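Local coordinates for tRNA(Ile2) 2-agmatinylcytidine synthetase TiaS (Archaeoglobus fulgidus, PDB 5XOB), which uses ATP to attach agmatine to the wobble cytidine of an isoleucine tRNA, forming 2-agmatinylcytidine and switching codon reading from AUG to AUA, at residues E159-R164 / M240-N245; S179-D184 / D200-I205; F192-W197 / Y214-E219. All coordinates share one frame; numbering follows the deposited sequence.

All three contacts lie in the ferredoxin-like domain of the chain. Contact 1 joins two neighbouring strands of the large mixed sheet, and contact 3 meets the next strand, 212-218, on its far side: Leu-160 O and Ile-216 N, 2.7 Å apart, probably tie the two, whose centres are about 12 Å apart. Contact 2 sits beside contact 3, centre to centre about 7 Å, where helix 177-187 packs on the small hairpin that follows it; Asp-184 OD2 probably bonds Trp-197 NE1 at 2.7 Å. The bound magnesium ion is about 12 Å from the side chain of Ile-161 and about 13 Å from that of Arg-217, so neither residue coordinates it.

Contact 1 of 3, residues E159-R164 / M240-N245; sequences ELIAYR and MIFVTN
Phe-242 and Ile-161 make the dense side of this strand pair. The methyl CD1 of Ile-161 comes to 3.5 Å from Phe-242 CE2, approaching the ring obliquely, the two side chains crossing at about a right angle. Tyr-163 reaches toward the same ring tip to tip, its OH 3.7 Å from Phe-242 CZ. Phe-242 CG lies anti to its own carbonyl carbon (chi1 -58°), and the ring lies against Ile-161 CD1 and CG1, with Pro-40 and Leu-42 of the adjacent strand 35-44 packing against it. An alanine here would probably leave Ile-161 CD1 and the Tyr-163 hydroxyl without their aromatic neighbour and open a gap in this layer. The backbones pair as antiparallel strands: Glu-159 and Phe-242 exchange two bonds, each 3.0 Å between N of one and O of the other, and Ile-161 N gives Met-240 O an almost straight bond of 2.7 Å (177° at the hydrogen), while Met-240 N returns one to Ile-161 O at 2.9 Å. Strand 157-163 also pairs with 212-218 (Leu-160 with Ile-216) and so lies between it and 239-244; helix 221-230 connects those two, a split beta-alpha-beta crossover as in ferredoxin-like folds. Toward that helix point Leu-160 and Ile-241, branched aliphatics suited to a helix-sheet interface, with Leu-160 CD1 3.9 Å from Ile-241 CG1. Packing is looser around partly exposed Met-240: its CB is 4.5 Å from Ile-161 O, and from there the flexible thioether leads away from strand 157-163. At the other end Thr-244 presents its methyl, CG2 4.1 Å from Glu-159 CB, while OG1 is hydrogen-bonded to Thr-157 O.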
loop_
_atom_site.group_PDB
_atom_site.type_symbol
_atom_site.label_atom_id
_atom_site.label_comp_id
_atom_site.label_asym_id
_atom_site.label_seq_id
_atom_site.Cartn_x
_atom_site.Cartn_y
_atom_site.Cartn_z
ATOM N N GLU A 159 -8.149 -11.374 0.384
ATOM C CA GLU A 159 -9.223 -10.406 0.530
ATOM C C GLU A 159 -10.558 -11.000 0.113
ATOM O O GLU A 159 -10.698 -11.576 -0.967
ATOM C CB GLU A 159 -8.963 -9.105 -0.240
ATOM C CG GLU A 159 -9.639 -7.913 0.446
ATOM C CD GLU A 159 -9.534 -6.602 -0.316
ATOM O OE1 GLU A 159 -8.829 -6.557 -1.345
ATOM O OE2 GLU A 159 -10.161 -5.610 0.126
ATOM N N LEU A 160 -11.535 -10.858 0.997
ATOM C CA LEU A 160 -12.880 -11.259 0.693
ATOM C C LEU A 160 -13.577 -10.020 0.209
ATOM O O LEU A 160 -13.672 -9.019 0.922
ATOM C CB LEU A 160 -13.571 -11.827 1.917
ATOM C CG LEU A 160 -14.994 -12.315 1.678
ATOM C CD1 LEU A 160 -15.277 -13.504 2.576
ATOM C CD2 LEU A 160 -15.974 -11.184 1.947
ATOM N N ILE A 161 -14.054 -10.094 -1.021
ATOM C CA ILE A 161 -14.705 -8.972 -1.635
ATOM C C ILE A 161 -16.169 -9.314 -1.789
ATOM O O ILE A 161 -16.521 -10.349 -2.364
ATOM C CB ILE A 161 -14.083 -8.632 -2.994
ATOM C CG1 ILE A 161 -12.585 -8.363 -2.810
ATOM C CG2 ILE A 161 -14.777 -7.414 -3.589
ATOM C CD1 ILE A 161 -11.833 -8.059 -4.084
ATOM N N ALA A 162 -17.001 -8.424 -1.257
ATOM C CA ALA A 162 -18.436 -8.554 -1.304
ATOM C C ALA A 162 -18.988 -7.509 -2.253
ATOM O O ALA A 162 -18.630 -6.330 -2.164
ATOM C CB ALA A 162 -19.014 -8.353 0.082
ATOM N N TYR A 163 -19.862 -7.946 -3.156
ATOM C CA TYR A 163 -20.451 -7.060 -4.142
ATOM C C TYR A 163 -21.928 -6.846 -3.861
ATOM O O TYR A 163 -22.600 -7.687 -3.253
ATOM C CB TYR A 163 -20.266 -7.619 -5.551
ATOM C CG TYR A 163 -18.826 -7.932 -5.883
ATOM C CD1 TYR A 163 -17.920 -6.919 -6.198
ATOM C CD2 TYR A 163 -18.363 -9.247 -5.877
ATOM C CE1 TYR A 163 -16.597 -7.212 -6.501
ATOM C CE2 TYR A 163 -17.047 -9.547 -6.174
ATOM C CZ TYR A 163 -16.170 -8.531 -6.486
ATOM O OH TYR A 163 -14.870 -8.853 -6.771
ATOM N N ARG A 164 -22.410 -5.701 -4.326
ATOM C CA ARG A 164 -23.798 -5.301 -4.176
ATOM C C ARG A 164 -24.676 -5.909 -5.264
ATOM O O ARG A 164 -24.191 -6.485 -6.261
ATOM C CB ARG A 164 -23.930 -3.772 -4.250
ATOM C CG ARG A 164 -22.808 -3.000 -3.568
ATOM C CD ARG A 164 -23.343 -1.807 -2.801
ATOM N NE ARG A 164 -23.329 -0.564 -3.562
ATOM C CZ ARG A 164 -24.032 0.525 -3.242
ATOM N NH1 ARG A 164 -24.836 0.539 -2.176
ATOM N NH2 ARG A 164 -23.938 1.608 -4.006
ATOM N N MET A 240 -16.425 -13.116 -3.201
ATOM C CA MET A 240 -15.254 -13.830 -3.685
ATOM C C MET A 240 -14.031 -13.542 -2.828
ATOM O O MET A 240 -13.836 -12.428 -2.340
ATOM C CB MET A 240 -14.979 -13.469 -5.153
ATOM C CG MET A 240 -13.896 -14.294 -5.843
ATOM S SD MET A 240 -14.200 -16.076 -5.892
ATOM C CE MET A 240 -15.749 -16.110 -6.784
ATOM N N ILE A 241 -13.233 -14.586 -2.643
ATOM C CA ILE A 241 -11.958 -14.505 -1.968
ATOM C C ILE A 241 -10.858 -14.597 -3.020
ATOM O O ILE A 241 -10.841 -15.526 -3.829
ATOM C CB ILE A 241 -11.803 -15.655 -0.958
ATOM C CG1 ILE A 241 -12.704 -15.388 0.255
ATOM C CG2 ILE A 241 -10.349 -15.809 -0.528
ATOM C CD1 ILE A 241 -12.722 -16.500 1.282
ATOM N N PHE A 242 -9.952 -13.619 -2.992
ATOM C CA PHE A 242 -8.780 -13.578 -3.858
ATOM C C PHE A 242 -7.518 -13.695 -3.029
ATOM O O PHE A 242 -7.412 -13.082 -1.966
ATOM C CB PHE A 242 -8.707 -12.244 -4.579
ATOM C CG PHE A 242 -9.902 -11.945 -5.405
ATOM C CD1 PHE A 242 -9.872 -12.138 -6.773
ATOM C CD2 PHE A 242 -11.065 -11.464 -4.817
ATOM C CE1 PHE A 242 -10.985 -11.863 -7.549
ATOM C CE2 PHE A 242 -12.185 -11.182 -5.586
ATOM C CZ PHE A 242 -12.142 -11.381 -6.956
ATOM N N VAL A 243 -6.557 -14.465 -3.522
ATOM C CA VAL A 243 -5.201 -14.365 -3.007
ATOM C C VAL A 243 -4.588 -13.134 -3.677
ATOM O O VAL A 243 -4.718 -12.937 -4.890
ATOM C CB VAL A 243 -4.352 -15.628 -3.267
ATOM C CG1 VAL A 243 -5.080 -16.875 -2.781
ATOM C CG2 VAL A 243 -3.998 -15.766 -4.736
ATOM N N THR A 244 -3.945 -12.296 -2.874
ATOM C CA THR A 244 -3.537 -10.968 -3.319
ATOM C C THR A 244 -2.080 -10.730 -2.977
ATOM O O THR A 244 -1.515 -11.420 -2.129
ATOM C CB THR A 244 -4.380 -9.862 -2.637
ATOM O OG1 THR A 244 -3.980 -9.729 -1.268
ATOM C CG2 THR A 244 -5.867 -10.191 -2.685
ATOM N N ASN A 245 -1.476 -9.747 -3.642
ATOM C CA ASN A 245 -0.172 -9.236 -3.215
ATOM C C ASN A 245 -0.306 -7.966 -2.365
ATOM O O ASN A 245 0.659 -7.229 -2.171
ATOM C CB ASN A 245 0.773 -9.030 -4.407
ATOM C CG ASN A 245 0.319 -7.934 -5.341
ATOM O OD1 ASN A 245 -0.770 -7.372 -5.191
ATOM N ND2 ASN A 245 1.154 -7.626 -6.323
#

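Contact 2 of 3, residues S179-D184 / D200-I205; sequences SFFDMD and DVVVCI
The ring of Phe-180 takes the methyl of Ile-205 over one face: CD1 stands 3.5 Å above the ring plane, displaced toward the rim near CZ, in a CH-pi contact. Cys-204 SG approaches the same ring obliquely, 3.7 Å from Phe-180 CD1, and Val-202 CG1, also oblique, lies 4.1 Å from Phe-180 CG. The second ring, Phe-181, has Val-201 N at its edge, 4.0 Å from CZ, and the carboxylate of Asp-200 set obliquely, OD1 3.3 Å from Phe-181 CZ with the two planes 39° apart. No hydrogen bond spans the segments; helix 177-187 is laid by its aromatic side chains on the small, weakly bonded hairpin of strands 195-196 and 201-202 and on the loop that leaves it. The hairpin carries a G1 beta bulge, Asp-200 and Val-201 both facing Asp-196, and Asp-200 adopts the left-handed backbone conformation at its first position. Cys-204 holds SG between its backbone N and carbonyl carbon (chi1 56°), a compact, polarisable group that fits beside the ring. At Phe-180 a flat, apolar ring meets aliphatic branches and sulfur without needing polar partners. Phe-181 lays its C-H rim at CZ against the Asp-200 oxygen and packs on Val-195 and Trp-197.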
loop_
_atom_site.group_PDB
_atom_site.type_symbol
_atom_site.label_atom_id
_atom_site.label_comp_id
_atom_site.label_asym_id
_atom_site.label_seq_id
_atom_site.Cartn_x
_atom_site.Cartn_y
_atom_site.Cartn_z
ATOM N N SER A 179 -20.601 -2.870 13.853
ATOM C CA SER A 179 -20.388 -4.197 13.286
ATOM C C SER A 179 -18.935 -4.469 12.884
ATOM O O SER A 179 -18.405 -5.550 13.150
ATOM C CB SER A 179 -21.265 -4.361 12.053
ATOM O OG SER A 179 -21.430 -5.719 11.753
ATOM N N PHE A 180 -18.306 -3.488 12.240
ATOM C CA PHE A 180 -16.955 -3.650 11.689
ATOM C C PHE A 180 -15.841 -3.448 12.718
ATOM O O PHE A 180 -14.845 -4.186 12.717
ATOM C CB PHE A 180 -16.758 -2.692 10.514
ATOM C CG PHE A 180 -17.575 -3.051 9.308
ATOM C CD1 PHE A 180 -17.022 -3.806 8.276
ATOM C CD2 PHE A 180 -18.898 -2.649 9.208
ATOM C CE1 PHE A 180 -17.777 -4.144 7.163
ATOM C CE2 PHE A 180 -19.657 -2.982 8.099
ATOM C CZ PHE A 180 -19.097 -3.733 7.075
ATOM N N PHE A 181 -16.002 -2.436 13.573
ATOM C CA PHE A 181 -15.109 -2.232 14.717
ATOM C C PHE A 181 -15.146 -3.453 15.633
ATOM O O PHE A 181 -14.105 -3.929 16.083
ATOM C CB PHE A 181 -15.501 -0.976 15.501
ATOM C CG PHE A 181 -15.030 0.307 14.869
ATOM C CD1 PHE A 181 -13.696 0.691 14.951
ATOM C CD2 PHE A 181 -15.916 1.139 14.200
ATOM C CE1 PHE A 181 -13.251 1.878 14.375
ATOM C CE2 PHE A 181 -15.475 2.326 13.616
ATOM C CZ PHE A 181 -14.141 2.695 13.704
ATOM N N ASP A 182 -16.348 -3.962 15.895
ATOM C CA ASP A 182 -16.513 -5.167 16.709
ATOM C C ASP A 182 -15.863 -6.378 16.070
ATOM O O ASP A 182 -15.272 -7.212 16.761
ATOM C CB ASP A 182 -17.996 -5.480 16.927
ATOM C CG ASP A 182 -18.651 -4.566 17.947
ATOM O OD1 ASP A 182 -17.946 -3.743 18.579
ATOM O OD2 ASP A 182 -19.886 -4.681 18.115
ATOM N N MET A 183 -15.997 -6.482 14.751
ATOM C CA MET A 183 -15.392 -7.576 13.995
ATOM C C MET A 183 -13.869 -7.495 14.073
ATOM O O MET A 183 -13.183 -8.524 14.141
ATOM C CB MET A 183 -15.868 -7.543 12.537
ATOM C CG MET A 183 -15.161 -8.520 11.602
ATOM S SD MET A 183 -13.569 -7.939 10.968
ATOM C CE MET A 183 -14.060 -6.501 10.017
ATOM N N ASP A 184 -13.350 -6.267 14.070
ATOM C CA ASP A 184 -11.911 -6.030 14.143
ATOM C C ASP A 184 -11.341 -6.426 15.508
ATOM O O ASP A 184 -10.273 -7.042 15.589
ATOM C CB ASP A 184 -11.606 -4.560 13.848
ATOM C CG ASP A 184 -10.117 -4.287 13.720
ATOM O OD1 ASP A 184 -9.504 -4.756 12.731
ATOM O OD2 ASP A 184 -9.568 -3.593 14.606
ATOM N N ASP A 200 -11.417 6.901 13.470
ATOM C CA ASP A 200 -12.831 6.520 13.432
ATOM C C ASP A 200 -13.337 6.402 11.998
ATOM O O ASP A 200 -14.269 7.093 11.585
ATOM C CB ASP A 200 -13.687 7.504 14.254
ATOM C CG ASP A 200 -14.861 6.823 14.958
ATOM O OD1 ASP A 200 -14.802 5.599 15.215
ATOM O OD2 ASP A 200 -15.845 7.523 15.273
ATOM N N VAL A 201 -12.695 5.520 11.242
ATOM C CA VAL A 201 -13.044 5.296 9.850
ATOM C C VAL A 201 -13.090 3.806 9.569
ATOM O O VAL A 201 -12.195 3.068 9.985
ATOM C CB VAL A 201 -12.005 5.939 8.911
ATOM C CG1 VAL A 201 -12.287 5.569 7.460
ATOM C CG2 VAL A 201 -11.988 7.451 9.080
ATOM N N VAL A 202 -14.136 3.364 8.874
ATOM C CA VAL A 202 -14.148 2.020 8.301
ATOM C C VAL A 202 -13.477 2.091 6.940
ATOM O O VAL A 202 -13.995 2.693 5.997
ATOM C CB VAL A 202 -15.557 1.429 8.142
ATOM C CG1 VAL A 202 -15.474 0.024 7.550
ATOM C CG2 VAL A 202 -16.273 1.397 9.483
ATOM N N VAL A 203 -12.324 1.444 6.858
ATOM C CA VAL A 203 -11.457 1.529 5.703
ATOM C C VAL A 203 -11.908 0.551 4.620
ATOM O O VAL A 203 -11.773 0.839 3.426
ATOM C CB VAL A 203 -9.996 1.231 6.114
ATOM C CG1 VAL A 203 -9.048 1.370 4.930
ATOM C CG2 VAL A 203 -9.562 2.159 7.239
ATOM N N CYS A 204 -12.462 -0.592 5.026
ATOM C CA CYS A 204 -12.782 -1.654 4.069
ATOM C C CYS A 204 -14.014 -1.359 3.204
ATOM O O CYS A 204 -14.411 -2.186 2.393
ATOM C CB CYS A 204 -12.921 -3.013 4.778
ATOM S SG CYS A 204 -14.114 -3.116 6.132
ATOM N N ILE A 205 -14.597 -0.176 3.362
ATOM C CA ILE A 205 -15.813 0.191 2.650
ATOM C C ILE A 205 -15.543 1.385 1.758
ATOM O O ILE A 205 -15.331 2.491 2.254
ATOM C CB ILE A 205 -16.940 0.495 3.648
ATOM C CG1 ILE A 205 -17.382 -0.830 4.281
ATOM C CG2 ILE A 205 -18.100 1.217 2.967
ATOM C CD1 ILE A 205 -18.453 -0.704 5.338
#

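Contact 3 of 3, residues F192-W197 / Y214-E219; sequences FDNVDW and YGIRGE
Strand 212-218 is the outermost strand at one end of the large mixed sheet, on the side of the ferredoxin-like domain, and the loop leading into strand 195-196 meets its outer edge through Phe-192 and Asn-194. The strand's other edge pairs with 157-163 through Ile-216 and Gly-218, so the N-H and C=O of Arg-217, lying between them, face the loop. Asn-194 meets both with one carboxamide, the second only weakly. Its OD1 accepts the hydrogen of Arg-217 N at 3.1 Å, with the donor tilted 18° from the amide plane, while ND2 gives a weak, long bond to Arg-217 O at 3.4 Å. Asparagine suits the place because its amide offers an acceptor and a donor side by side, much as a backbone peptide would. Arg-217 O has another donor in Phe-192 N, 3.1 Å away and 44° above the carbonyl plane, so this oxygen has one good donor, Phe-192 N, and one weak one, Asn-194 ND2. Between the two donors in sequence, Asp-193 takes a left-handed backbone conformation, and its carboxylate forms a salt bridge with Arg-401. The Phe-192 ring, with CG held between its backbone N and carbonyl carbon (chi1 64°), lies over the aliphatic part of Arg-217: CB stands 3.9 Å above the ring plane, offset toward the rim, in a CH-pi contact. An arginine suits this spot because its methylenes pack on the ring while the extended chain carries the guanidinium onward, where NH1 makes a long, weak ion pair with Glu-159. On the strand side, Asn-194 ND2 also rests 3.7 Å from the methyl CG2 of Ile-216. Farther along, Glu-219, salt-bridged to Arg-410, brings OE2 obliquely to 3.7 Å from Phe-192 CE2.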
loop_
_atom_site.group_PDB
_atom_site.type_symbol
_atom_site.label_atom_id
_atom_site.label_comp_id
_atom_site.label_asym_id
_atom_site.label_seq_id
_atom_site.Cartn_x
_atom_site.Cartn_y
_atom_site.Cartn_z
ATOM N N PHE A 192 -7.072 -7.526 9.034
ATOM C CA PHE A 192 -6.308 -6.324 9.349
ATOM C C PHE A 192 -6.649 -5.174 8.412
ATOM O O PHE A 192 -7.196 -5.381 7.327
ATOM C CB PHE A 192 -4.814 -6.630 9.295
ATOM C CG PHE A 192 -4.332 -7.027 7.937
ATOM C CD1 PHE A 192 -3.896 -6.061 7.036
ATOM C CD2 PHE A 192 -4.320 -8.361 7.549
ATOM C CE1 PHE A 192 -3.451 -6.415 5.772
ATOM C CE2 PHE A 192 -3.876 -8.724 6.284
ATOM C CZ PHE A 192 -3.442 -7.749 5.392
ATOM N N ASP A 193 -6.324 -3.960 8.850
ATOM C CA ASP A 193 -6.529 -2.752 8.051
ATOM C C ASP A 193 -7.945 -2.628 7.501
ATOM O O ASP A 193 -8.152 -2.206 6.362
ATOM C CB ASP A 193 -5.510 -2.693 6.903
ATOM C CG ASP A 193 -4.158 -2.195 7.349
ATOM O OD1 ASP A 193 -4.102 -1.371 8.289
ATOM O OD2 ASP A 193 -3.148 -2.614 6.746
ATOM N N ASN A 194 -8.923 -2.997 8.311
ATOM C CA ASN A 194 -10.305 -2.844 7.911
ATOM C C ASN A 194 -10.971 -1.697 8.669
ATOM O O ASN A 194 -12.103 -1.330 8.371
ATOM C CB ASN A 194 -11.037 -4.172 8.097
ATOM C CG ASN A 194 -10.351 -5.321 7.353
ATOM O OD1 ASN A 194 -10.006 -5.212 6.167
ATOM N ND2 ASN A 194 -10.134 -6.421 8.053
ATOM N N VAL A 195 -10.234 -1.104 9.605
ATOM C CA VAL A 195 -10.755 -0.071 10.494
ATOM C C VAL A 195 -9.589 0.791 10.976
ATOM O O VAL A 195 -8.472 0.280 11.131
ATOM C CB VAL A 195 -11.490 -0.733 11.691
ATOM C CG1 VAL A 195 -11.013 -0.197 13.036
ATOM C CG2 VAL A 195 -12.998 -0.599 11.551
ATOM N N ASP A 196 -9.842 2.084 11.195
ATOM C CA ASP A 196 -8.861 2.974 11.836
ATOM C C ASP A 196 -9.448 3.450 13.144
ATOM O O ASP A 196 -10.359 4.277 13.155
ATOM C CB ASP A 196 -8.518 4.182 10.955
ATOM C CG ASP A 196 -7.337 4.996 11.494
ATOM O OD1 ASP A 196 -6.820 4.703 12.600
ATOM O OD2 ASP A 196 -6.918 5.943 10.794
ATOM N N TRP A 197 -8.922 2.924 14.244
ATOM C CA TRP A 197 -9.431 3.259 15.570
ATOM C C TRP A 197 -9.140 4.711 15.910
ATOM O O TRP A 197 -9.995 5.419 16.439
ATOM C CB TRP A 197 -8.816 2.344 16.622
ATOM C CG TRP A 197 -9.223 0.931 16.448
ATOM C CD1 TRP A 197 -8.533 -0.044 15.791
ATOM C CD2 TRP A 197 -10.432 0.323 16.921
ATOM N NE1 TRP A 197 -9.231 -1.227 15.833
ATOM C CE2 TRP A 197 -10.402 -1.032 16.519
ATOM C CE3 TRP A 197 -11.535 0.788 17.654
ATOM C CZ2 TRP A 197 -11.433 -1.930 16.822
ATOM C CZ3 TRP A 197 -12.563 -0.108 17.958
ATOM C CH2 TRP A 197 -12.501 -1.452 17.538
ATOM N N TYR A 214 -17.955 -4.078 0.279
ATOM C CA TYR A 214 -16.789 -4.028 1.145
ATOM C C TYR A 214 -15.785 -5.091 0.717
ATOM O O TYR A 214 -16.141 -6.065 0.051
ATOM C CB TYR A 214 -17.172 -4.234 2.619
ATOM C CG TYR A 214 -17.751 -5.600 2.956
ATOM C CD1 TYR A 214 -19.106 -5.748 3.232
ATOM C CD2 TYR A 214 -16.947 -6.742 3.016
ATOM C CE1 TYR A 214 -19.650 -6.989 3.554
ATOM C CE2 TYR A 214 -17.486 -7.992 3.327
ATOM C CZ TYR A 214 -18.841 -8.108 3.598
ATOM O OH TYR A 214 -19.403 -9.329 3.914
ATOM N N GLY A 215 -14.531 -4.889 1.113
ATOM C CA GLY A 215 -13.476 -5.880 0.932
ATOM C C GLY A 215 -12.682 -6.048 2.215
ATOM O O GLY A 215 -12.125 -5.084 2.737
ATOM N N ILE A 216 -12.610 -7.275 2.713
ATOM C CA ILE A 216 -11.951 -7.534 3.981
ATOM C C ILE A 216 -10.613 -8.251 3.780
ATOM O O ILE A 216 -10.567 -9.347 3.224
ATOM C CB ILE A 216 -12.901 -8.314 4.905
ATOM C CG1 ILE A 216 -14.068 -7.397 5.283
ATOM C CG2 ILE A 216 -12.188 -8.801 6.166
ATOM C CD1 ILE A 216 -15.239 -8.111 5.911
ATOM N N ARG A 217 -9.533 -7.608 4.234
ATOM C CA ARG A 217 -8.180 -8.165 4.159
ATOM C C ARG A 217 -7.913 -9.099 5.326
ATOM O O ARG A 217 -8.318 -8.818 6.452
ATOM C CB ARG A 217 -7.131 -7.045 4.170
ATOM C CG ARG A 217 -6.661 -6.626 2.789
ATOM C CD ARG A 217 -5.774 -5.390 2.824
ATOM N NE ARG A 217 -5.746 -4.752 1.507
ATOM C CZ ARG A 217 -6.560 -3.779 1.101
ATOM N NH1 ARG A 217 -7.491 -3.262 1.903
ATOM N NH2 ARG A 217 -6.434 -3.307 -0.129
ATOM N N GLY A 218 -7.205 -10.197 5.074
ATOM C CA GLY A 218 -6.863 -11.112 6.151
ATOM C C GLY A 218 -5.923 -12.241 5.795
ATOM O O GLY A 218 -5.453 -12.350 4.664
ATOM N N GLU A 219 -5.675 -13.101 6.780
ATOM C CA GLU A 219 -4.643 -14.133 6.685
ATOM C C GLU A 219 -5.184 -15.537 6.379
ATOM O O GLU A 219 -4.441 -16.398 5.901
ATOM C CB GLU A 219 -3.836 -14.173 7.986
ATOM C CG GLU A 219 -3.182 -12.849 8.360
ATOM C CD GLU A 219 -1.963 -12.502 7.510
ATOM O OE1 GLU A 219 -1.357 -13.392 6.868
ATOM O OE2 GLU A 219 -1.596 -11.316 7.501
#